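Local coordinates for protein member of s1p family of ribosomal proteins (PDB 5YH1) that binds manganese through its DHH domain and probably acts as an exonuclease on nucleic acids, at residues A[76-81]-A[208-213]; A[222-227]-A[251-256]; A[314-319]-A[326-331]. One frame throughout, in Å; residues are numbered along the deposited sequence.

Contact 1: residues A[76-81]-A[208-213]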
loop_
_atom_site.group_PDB
_atom_site.type_symbol
_atom_site.label_atom_id
_atom_site.label_comp_id
_atom_site.label_asym_id
_atom_site.label_seq_id
_atom_site.Cartn_x
_atom_site.Cartn_y
_atom_site.Cartn_z
ATOM N N GLU A 76 9.653 2.132 24.891
ATOM C CA GLU A 76 8.784 3.309 24.777
ATOM C C GLU A 76 8.234 3.741 26.140
ATOM O O GLU A 76 8.156 4.943 26.450
ATOM C CB GLU A 76 7.634 3.033 23.776
ATOM C CG GLU A 76 6.557 4.108 23.726
ATOM C CD GLU A 76 5.537 3.931 22.597
ATOM O OE1 GLU A 76 4.493 4.602 22.651
ATOM O OE2 GLU A 76 5.757 3.159 21.646
ATOM N N THR A 77 7.852 2.759 26.955
ATOM C CA THR A 77 7.258 3.022 28.261
ATOM C C THR A 77 8.243 3.733 29.202
ATOM O O THR A 77 7.843 4.573 29.997
ATOM C CB THR A 77 6.746 1.707 28.885
ATOM O OG1 THR A 77 5.796 1.112 27.999
ATOM C CG2 THR A 77 6.082 1.944 30.235
ATOM N N ALA A 78 9.528 3.407 29.092
ATOM C CA ALA A 78 10.586 4.081 29.859
ATOM C C ALA A 78 10.953 5.460 29.282
ATOM O O ALA A 78 11.222 6.404 30.016
ATOM C CB ALA A 78 11.825 3.199 29.894
ATOM N N ILE A 79 10.974 5.561 27.958
ATOM C CA ILE A 79 11.429 6.772 27.269
ATOM C C ILE A 79 10.430 7.931 27.352
ATOM O O ILE A 79 10.815 9.060 27.671
ATOM C CB ILE A 79 11.760 6.454 25.791
ATOM C CG1 ILE A 79 13.015 5.593 25.727
ATOM C CG2 ILE A 79 11.969 7.731 24.977
ATOM C CD1 ILE A 79 13.178 4.826 24.439
ATOM N N ILE A 80 9.159 7.656 27.074
ATOM C CA ILE A 80 8.146 8.720 26.962
ATOM C C ILE A 80 8.067 9.612 28.211
ATOM O O ILE A 80 8.066 10.836 28.081
ATOM C CB ILE A 80 6.744 8.155 26.605
ATOM C CG1 ILE A 80 6.716 7.588 25.178
ATOM C CG2 ILE A 80 5.661 9.210 26.768
ATOM C CD1 ILE A 80 7.104 8.561 24.094
ATOM N N PRO A 81 8.001 9.013 29.422
ATOM C CA PRO A 81 7.976 9.855 30.630
ATOM C C PRO A 81 9.178 10.788 30.776
ATOM O O PRO A 81 9.012 11.916 31.233
ATOM C CB PRO A 81 7.946 8.838 31.778
ATOM C CG PRO A 81 7.345 7.617 31.185
ATOM C CD PRO A 81 7.778 7.593 29.744
ATOM N N ARG A 208 14.844 -0.535 32.142
ATOM C CA ARG A 208 15.024 -0.278 33.574
ATOM C C ARG A 208 16.223 0.647 33.829
ATOM O O ARG A 208 16.162 1.510 34.705
ATOM C CB ARG A 208 15.180 -1.594 34.353
ATOM C CG ARG A 208 13.910 -2.436 34.405
ATOM C CD ARG A 208 14.126 -3.791 35.073
ATOM N NE ARG A 208 14.722 -3.622 36.400
ATOM C CZ ARG A 208 16.017 -3.767 36.691
ATOM N NH1 ARG A 208 16.905 -4.148 35.782
ATOM N NH2 ARG A 208 16.427 -3.537 37.924
ATOM N N TYR A 209 17.299 0.478 33.063
ATOM C CA TYR A 209 18.435 1.395 33.148
ATOM C C TYR A 209 18.110 2.784 32.594
ATOM O O TYR A 209 18.593 3.789 33.113
ATOM C CB TYR A 209 19.662 0.819 32.449
ATOM C CG TYR A 209 20.335 -0.279 33.242
ATOM C CD1 TYR A 209 19.826 -1.568 33.241
ATOM C CD2 TYR A 209 21.476 -0.030 33.999
ATOM C CE1 TYR A 209 20.432 -2.585 33.950
ATOM C CE2 TYR A 209 22.089 -1.046 34.716
ATOM C CZ TYR A 209 21.553 -2.322 34.694
ATOM O OH TYR A 209 22.137 -3.350 35.401
ATOM N N ILE A 210 17.288 2.848 31.547
ATOM C CA ILE A 210 16.872 4.134 31.004
ATOM C C ILE A 210 16.051 4.889 32.033
ATOM O O ILE A 210 16.282 6.075 32.253
ATOM C CB ILE A 210 16.058 3.979 29.694
ATOM C CG1 ILE A 210 16.972 3.502 28.568
ATOM C CG2 ILE A 210 15.403 5.297 29.302
ATOM C CD1 ILE A 210 16.236 2.897 27.396
ATOM N N ASN A 211 15.089 4.205 32.651
ATOM C CA ASN A 211 14.162 4.848 33.574
ATOM C C ASN A 211 13.713 3.889 34.686
ATOM O O ASN A 211 12.680 3.232 34.567
ATOM C CB ASN A 211 12.949 5.395 32.806
ATOM C CG ASN A 211 12.042 6.242 33.671
ATOM O OD1 ASN A 211 12.280 6.408 34.864
ATOM N ND2 ASN A 211 10.995 6.781 33.075
ATOM N N PRO A 212 14.485 3.819 35.786
ATOM C CA PRO A 212 14.145 2.876 36.862
ATOM C C PRO A 212 12.714 2.979 37.407
ATOM O O PRO A 212 12.198 1.995 37.907
ATOM C CB PRO A 212 15.187 3.193 37.945
ATOM C CG PRO A 212 16.362 3.708 37.184
ATOM C CD PRO A 212 15.770 4.497 36.040
ATOM N N GLU A 213 12.071 4.136 37.284
ATOM C CA GLU A 213 10.706 4.308 37.785
ATOM C C GLU A 213 9.640 3.444 37.110
ATOM O O GLU A 213 8.575 3.253 37.685
ATOM C CB GLU A 213 10.258 5.775 37.703
ATOM C CG GLU A 213 10.467 6.574 38.979
ATOM C CD GLU A 213 11.768 7.358 38.982
ATOM O OE1 GLU A 213 11.696 8.606 38.884
ATOM O OE2 GLU A 213 12.854 6.733 39.074
#
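N211 meets A78 and P81 where helix 199-210 has just ended and helix 66-86 passes by, and its side chain shows how one amide can serve a backbone carbonyl. Its CB lies 3.8 Å from CB of A78, in van der Waals contact. Beyond it, CG stands anti to the backbone N (chi1 -172°), and the amide nitrogen ND2 goes on to A78 O, making a hydrogen bond of 3.1 Å with an angle of 160° at the hydrogen. ND2 reaches A78 O in the carbonyl plane, on a lone pair, and the oxygen in turn lies close to the amide plane of N211. The same nitrogen passes 3.9 Å from CB of P81, whose ring takes the place of a backbone N-H in the helix and kinks it here. At the other tip, OD1 accepts a weak hydrogen bond from N of E213, so both ends of the amide have a partner. Beside this polar link, CG2 of I210 packs 4.2 Å from CB of A78 and also meets CG1 of I79, while I48 of helix 32-53 touches the same I210. Within the DHH family's N-terminal domain, this is a buried contact between helix 66-86 and the C-terminal end of helix 199-210, where an asparagine just beyond that end ties into the neighbouring helix backbone.

Contact 2: residues A[222-227]-A[251-256]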
loop_
_atom_site.group_PDB
_atom_site.type_symbol
_atom_site.label_atom_id
_atom_site.label_comp_id
_atom_site.label_asym_id
_atom_site.label_seq_id
_atom_site.Cartn_x
_atom_site.Cartn_y
_atom_site.Cartn_z
ATOM N N PRO A 222 8.905 -9.355 30.034
ATOM C CA PRO A 222 9.776 -10.456 29.611
ATOM C C PRO A 222 9.099 -11.836 29.551
ATOM O O PRO A 222 9.441 -12.654 28.695
ATOM C CB PRO A 222 10.890 -10.438 30.661
ATOM C CG PRO A 222 10.953 -9.018 31.108
ATOM C CD PRO A 222 9.539 -8.517 31.066
ATOM N N ALA A 223 8.147 -12.090 30.441
ATOM C CA ALA A 223 7.378 -13.330 30.403
ATOM C C ALA A 223 6.535 -13.436 29.141
ATOM O O ALA A 223 6.431 -14.513 28.553
ATOM C CB ALA A 223 6.488 -13.443 31.638
ATOM N N ILE A 224 5.924 -12.326 28.732
ATOM C CA ILE A 224 5.143 -12.287 27.483
ATOM C C ILE A 224 6.064 -12.519 26.276
ATOM O O ILE A 224 5.795 -13.372 25.431
ATOM C CB ILE A 224 4.358 -10.958 27.350
ATOM C CG1 ILE A 224 3.291 -10.865 28.437
ATOM C CG2 ILE A 224 3.665 -10.871 26.000
ATOM C CD1 ILE A 224 2.633 -9.513 28.577
ATOM N N ALA A 225 7.179 -11.794 26.236
ATOM C CA ALA A 225 8.135 -11.893 25.128
ATOM C C ALA A 225 8.686 -13.301 24.974
ATOM O O ALA A 225 8.707 -13.846 23.862
ATOM C CB ALA A 225 9.267 -10.904 25.331
ATOM N N GLY A 226 9.109 -13.896 26.096
ATOM C CA GLY A 226 9.621 -15.273 26.104
ATOM C C GLY A 226 8.597 -16.307 25.683
ATOM O O GLY A 226 8.935 -17.302 25.046
ATOM N N THR A 227 7.336 -16.072 26.041
ATOM C CA THR A 227 6.249 -16.935 25.589
ATOM C C THR A 227 6.111 -16.833 24.076
ATOM O O THR A 227 6.065 -17.845 23.382
ATOM C CB THR A 227 4.921 -16.576 26.284
ATOM O OG1 THR A 227 5.089 -16.691 27.703
ATOM C CG2 THR A 227 3.802 -17.491 25.824
ATOM N N GLU A 251 -0.991 -19.996 30.576
ATOM C CA GLU A 251 -2.006 -20.044 29.534
ATOM C C GLU A 251 -2.467 -18.646 29.171
ATOM O O GLU A 251 -2.718 -18.380 28.008
ATOM C CB GLU A 251 -3.189 -20.931 29.940
ATOM C CG GLU A 251 -2.821 -22.409 30.126
ATOM C CD GLU A 251 -1.998 -22.980 28.970
ATOM O OE1 GLU A 251 -2.424 -22.848 27.798
ATOM O OE2 GLU A 251 -0.916 -23.559 29.231
ATOM N N ASP A 252 -2.560 -17.756 30.158
ATOM C CA ASP A 252 -2.845 -16.348 29.905
ATOM C C ASP A 252 -1.791 -15.761 28.961
ATOM O O ASP A 252 -2.122 -15.051 28.010
ATOM C CB ASP A 252 -2.834 -15.537 31.199
ATOM C CG ASP A 252 -3.951 -15.924 32.162
ATOM O OD1 ASP A 252 -5.045 -16.311 31.709
ATOM O OD2 ASP A 252 -3.728 -15.813 33.388
ATOM N N LEU A 253 -0.523 -16.052 29.246
ATOM C CA LEU A 253 0.585 -15.518 28.467
ATOM C C LEU A 253 0.510 -15.999 27.028
ATOM O O LEU A 253 0.721 -15.218 26.116
ATOM C CB LEU A 253 1.932 -15.894 29.099
ATOM C CG LEU A 253 2.171 -15.222 30.458
ATOM C CD1 LEU A 253 3.293 -15.887 31.236
ATOM C CD2 LEU A 253 2.443 -13.732 30.295
ATOM N N LYS A 254 0.208 -17.280 26.835
ATOM C CA LYS A 254 0.048 -17.839 25.493
ATOM C C LYS A 254 -1.074 -17.176 24.689
ATOM O O LYS A 254 -0.920 -16.942 23.490
ATOM C CB LYS A 254 -0.190 -19.340 25.565
ATOM C CG LYS A 254 1.092 -20.102 25.839
ATOM C CD LYS A 254 0.847 -21.592 25.976
ATOM C CE LYS A 254 2.160 -22.354 25.947
ATOM N NZ LYS A 254 2.075 -23.603 26.758
ATOM N N LYS A 255 -2.188 -16.890 25.359
ATOM C CA LYS A 255 -3.325 -16.223 24.735
ATOM C C LYS A 255 -2.935 -14.817 24.313
ATOM O O LYS A 255 -3.261 -14.392 23.205
ATOM C CB LYS A 255 -4.507 -16.122 25.703
ATOM C CG LYS A 255 -5.240 -17.418 26.022
ATOM C CD LYS A 255 -6.352 -17.094 27.015
ATOM C CE LYS A 255 -7.428 -18.156 27.099
ATOM N NZ LYS A 255 -6.839 -19.478 27.409
ATOM N N ILE A 256 -2.259 -14.100 25.216
ATOM C CA ILE A 256 -1.744 -12.760 24.925
ATOM C C ILE A 256 -0.822 -12.770 23.702
ATOM O O ILE A 256 -0.984 -11.944 22.792
ATOM C CB ILE A 256 -1.037 -12.134 26.142
ATOM C CG1 ILE A 256 -2.074 -11.755 27.199
ATOM C CG2 ILE A 256 -0.252 -10.882 25.740
ATOM C CD1 ILE A 256 -1.497 -11.386 28.550
#
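L253 turns its CG anti to the carbonyl carbon (chi1 -67°) and its chi2 of 164° sets the methyls, while I224 has CG2 anti to the backbone N, with CG1 beside that N; together these torsions put a leucine methyl against the isoleucine CG1. The setting is a pair of packed helices in the DHH domain: the segments 222-227 and 251-256 of helices 221-229 and 250-267 cross at -68°, with axes 8.9 Å apart. The two methyls of L253 split between neighbours. Its CD2 comes within 3.5 Å of CG1 of I224, the two side chains crossing at about a right angle, while CD1 lies 4.0 Å from CB of A223. One turn on, I256 sends CG2 to CG2 of I224, so that the two branches of that isoleucine meet different residues of the same helix. L240 of helix 234-245 also touches L253, and T66 and T70 of helix 66-86 touch I224, so these two helices pack against the same residues. The metal site is near: the side chain of I224 is about 8 Å from that of D67, a manganese ligand, and helix 221-229 carries another, D229. Nothing here touches the ion, and no hydrogen bond spans the two segments, so the helices meet mainly by apolar contact. T227 also faces the other helix, its CG2 resting 3.8 Å from CG of K254. Its hydroxyl turns back into its own helix, where OG1 donates to A223 O at 2.7 Å. The backbone N of T227 bonds to that same oxygen from the opposite face of its plane. OG1 itself lies 3.5 Å from CB of L253.

Contact 3: residues A[314-319]-A[326-331]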
loop_
_atom_site.group_PDB
_atom_site.type_symbol
_atom_site.label_atom_id
_atom_site.label_comp_id
_atom_site.label_asym_id
_atom_site.label_seq_id
_atom_site.Cartn_x
_atom_site.Cartn_y
_atom_site.Cartn_z
ATOM N N HIS A 314 -4.022 -32.719 3.628
ATOM C CA HIS A 314 -3.087 -32.563 2.515
ATOM C C HIS A 314 -1.628 -32.631 2.933
ATOM O O HIS A 314 -0.746 -32.549 2.097
ATOM C CB HIS A 314 -3.382 -31.242 1.806
ATOM C CG HIS A 314 -4.788 -31.161 1.316
ATOM N ND1 HIS A 314 -5.731 -30.344 1.897
ATOM C CD2 HIS A 314 -5.432 -31.857 0.350
ATOM C CE1 HIS A 314 -6.888 -30.517 1.283
ATOM N NE2 HIS A 314 -6.733 -31.426 0.339
ATOM N N VAL A 315 -1.362 -32.800 4.220
ATOM C CA VAL A 315 0.020 -32.926 4.683
ATOM C C VAL A 315 0.463 -34.372 4.483
ATOM O O VAL A 315 -0.173 -35.270 4.993
ATOM C CB VAL A 315 0.154 -32.539 6.171
ATOM C CG1 VAL A 315 1.598 -32.667 6.642
ATOM C CG2 VAL A 315 -0.355 -31.126 6.394
ATOM N N LYS A 316 1.524 -34.587 3.713
ATOM C CA LYS A 316 2.169 -35.895 3.618
ATOM C C LYS A 316 3.175 -36.024 4.755
ATOM O O LYS A 316 4.017 -35.148 4.933
ATOM C CB LYS A 316 2.935 -36.050 2.308
ATOM C CG LYS A 316 2.073 -36.225 1.073
ATOM C CD LYS A 316 2.844 -36.991 -0.003
ATOM C CE LYS A 316 2.033 -37.183 -1.282
ATOM N NZ LYS A 316 2.716 -38.109 -2.238
ATOM N N SER A 317 3.082 -37.120 5.508
ATOM C CA SER A 317 3.997 -37.413 6.618
ATOM C C SER A 317 4.577 -38.804 6.429
ATOM O O SER A 317 3.836 -39.781 6.417
ATOM C CB SER A 317 3.260 -37.341 7.958
ATOM O OG SER A 317 4.157 -37.464 9.051
ATOM N N VAL A 318 5.896 -38.893 6.264
ATOM C CA VAL A 318 6.561 -40.183 6.131
ATOM C C VAL A 318 7.696 -40.303 7.136
ATOM O O VAL A 318 8.415 -39.337 7.409
ATOM C CB VAL A 318 7.094 -40.431 4.695
ATOM C CG1 VAL A 318 5.945 -40.410 3.706
ATOM C CG2 VAL A 318 8.141 -39.399 4.287
ATOM N N VAL A 319 7.843 -41.499 7.691
ATOM C CA VAL A 319 8.986 -41.811 8.534
ATOM C C VAL A 319 10.070 -42.374 7.629
ATOM O O VAL A 319 9.880 -43.383 6.970
ATOM C CB VAL A 319 8.637 -42.817 9.643
ATOM C CG1 VAL A 319 9.872 -43.118 10.496
ATOM C CG2 VAL A 319 7.501 -42.272 10.502
ATOM N N PHE A 326 9.251 -36.778 8.312
ATOM C CA PHE A 326 9.333 -35.665 7.356
ATOM C C PHE A 326 7.929 -35.326 6.840
ATOM O O PHE A 326 7.287 -36.160 6.205
ATOM C CB PHE A 326 10.245 -36.093 6.199
ATOM C CG PHE A 326 10.482 -35.037 5.146
ATOM C CD1 PHE A 326 10.748 -33.720 5.484
ATOM C CD2 PHE A 326 10.511 -35.390 3.803
ATOM C CE1 PHE A 326 11.001 -32.767 4.497
ATOM C CE2 PHE A 326 10.765 -34.447 2.815
ATOM C CZ PHE A 326 11.014 -33.135 3.164
ATOM N N ASN A 327 7.460 -34.113 7.131
ATOM C CA ASN A 327 6.138 -33.656 6.719
ATOM C C ASN A 327 6.258 -32.607 5.614
ATOM O O ASN A 327 7.066 -31.687 5.718
ATOM C CB ASN A 327 5.383 -33.015 7.885
ATOM C CG ASN A 327 5.375 -33.874 9.138
ATOM O OD1 ASN A 327 5.164 -35.080 9.078
ATOM N ND2 ASN A 327 5.583 -33.244 10.281
ATOM N N THR A 328 5.437 -32.728 4.572
ATOM C CA THR A 328 5.428 -31.737 3.493
ATOM C C THR A 328 4.007 -31.271 3.220
ATOM O O THR A 328 3.057 -32.053 3.299
ATOM C CB THR A 328 6.022 -32.297 2.194
ATOM O OG1 THR A 328 5.266 -33.441 1.794
ATOM C CG2 THR A 328 7.472 -32.694 2.395
ATOM N N ILE A 329 3.877 -29.983 2.923
ATOM C CA ILE A 329 2.586 -29.384 2.618
ATOM C C ILE A 329 2.766 -28.244 1.622
ATOM O O ILE A 329 3.591 -27.349 1.811
ATOM C CB ILE A 329 1.860 -28.900 3.899
ATOM C CG1 ILE A 329 0.559 -28.166 3.569
ATOM C CG2 ILE A 329 2.751 -28.006 4.746
ATOM C CD1 ILE A 329 -0.496 -29.051 2.947
ATOM N N ASP A 330 1.988 -28.312 0.551
ATOM C CA ASP A 330 1.948 -27.266 -0.467
ATOM C C ASP A 330 0.966 -26.196 -0.008
ATOM O O ASP A 330 -0.252 -26.342 -0.183
ATOM C CB ASP A 330 1.506 -27.872 -1.797
ATOM C CG ASP A 330 1.543 -26.872 -2.949
ATOM O OD1 ASP A 330 1.360 -25.650 -2.707
ATOM O OD2 ASP A 330 1.746 -27.329 -4.095
ATOM N N VAL A 331 1.494 -25.130 0.584
ATOM C CA VAL A 331 0.657 -24.060 1.103
ATOM C C VAL A 331 0.207 -23.040 0.044
ATOM O O VAL A 331 -0.507 -22.115 0.377
ATOM C CB VAL A 331 1.292 -23.333 2.310
ATOM C CG1 VAL A 331 1.529 -24.318 3.447
ATOM C CG2 VAL A 331 2.590 -22.629 1.933
HETATM O O HOH W 1 0.683 -30.906 -0.123
HETATM O O HOH W 2 6.545 -36.269 3.524
#
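S317 and N327 join across a non-hydrogen-bonded pair by their side chains: OG of S317 donates to OD1 of N327 at 2.6 Å, nearly in line with the amide C=O. The serine OG is anti to its backbone N (chi1 -173°), and R325 NH1 also bonds to it, while T366 takes up the amide nitrogen of N327. Flanking this link, the hydrogen-bonded pairs K316 with T328 and V318 with F326 each exchange two backbone bonds, among them N of F326 to O of V318 at 2.8 Å. CA of N327 adds a C-H...O contact to O of K316 at 3.1 Å. On the face shared by K316, V318, F326 and T328, CG2 of T328 sits 3.6 Å above the ring plane of F326, offset toward its rim. Further along the pair, CG2 of V315 packs 4.0 Å from CB of I329, and a water bridges O of H314 to N of D330. A second water donates to O of F326 and, weakly, to O of K316. The result is an antiparallel beta hairpin. Strand 316-319 is outermost in the mixed sheet of this chain, whereas strand 325-330 lies between it and the parallel strand 364-369. F354 of helix 343-358 touches V315, S317 and N327; F430 and A431 of helix 423-435 pack on F326.

In the fold
From the N terminus the chain passes two helices and strand 58-63 before helix 66-86, where contact 1 opens, and then runs through further strands of the parallel sheet before helix 199-210 returns to close a long loop of 126 residues. Contact 2 opens soon afterwards and closes a much shorter loop made largely of helix, on the side of the domain that holds the manganese. Contact 3 comes last, a hairpin beginning after helix 286-311, its two segments separated by six residues. The three loops follow one another in series, none nesting or crossing. Contacts 1 and 2 have centres about 22 Å apart in the manganese-binding part, while contact 3, about 47 Å from contact 1 between centres, belongs to the mixed sheet beyond.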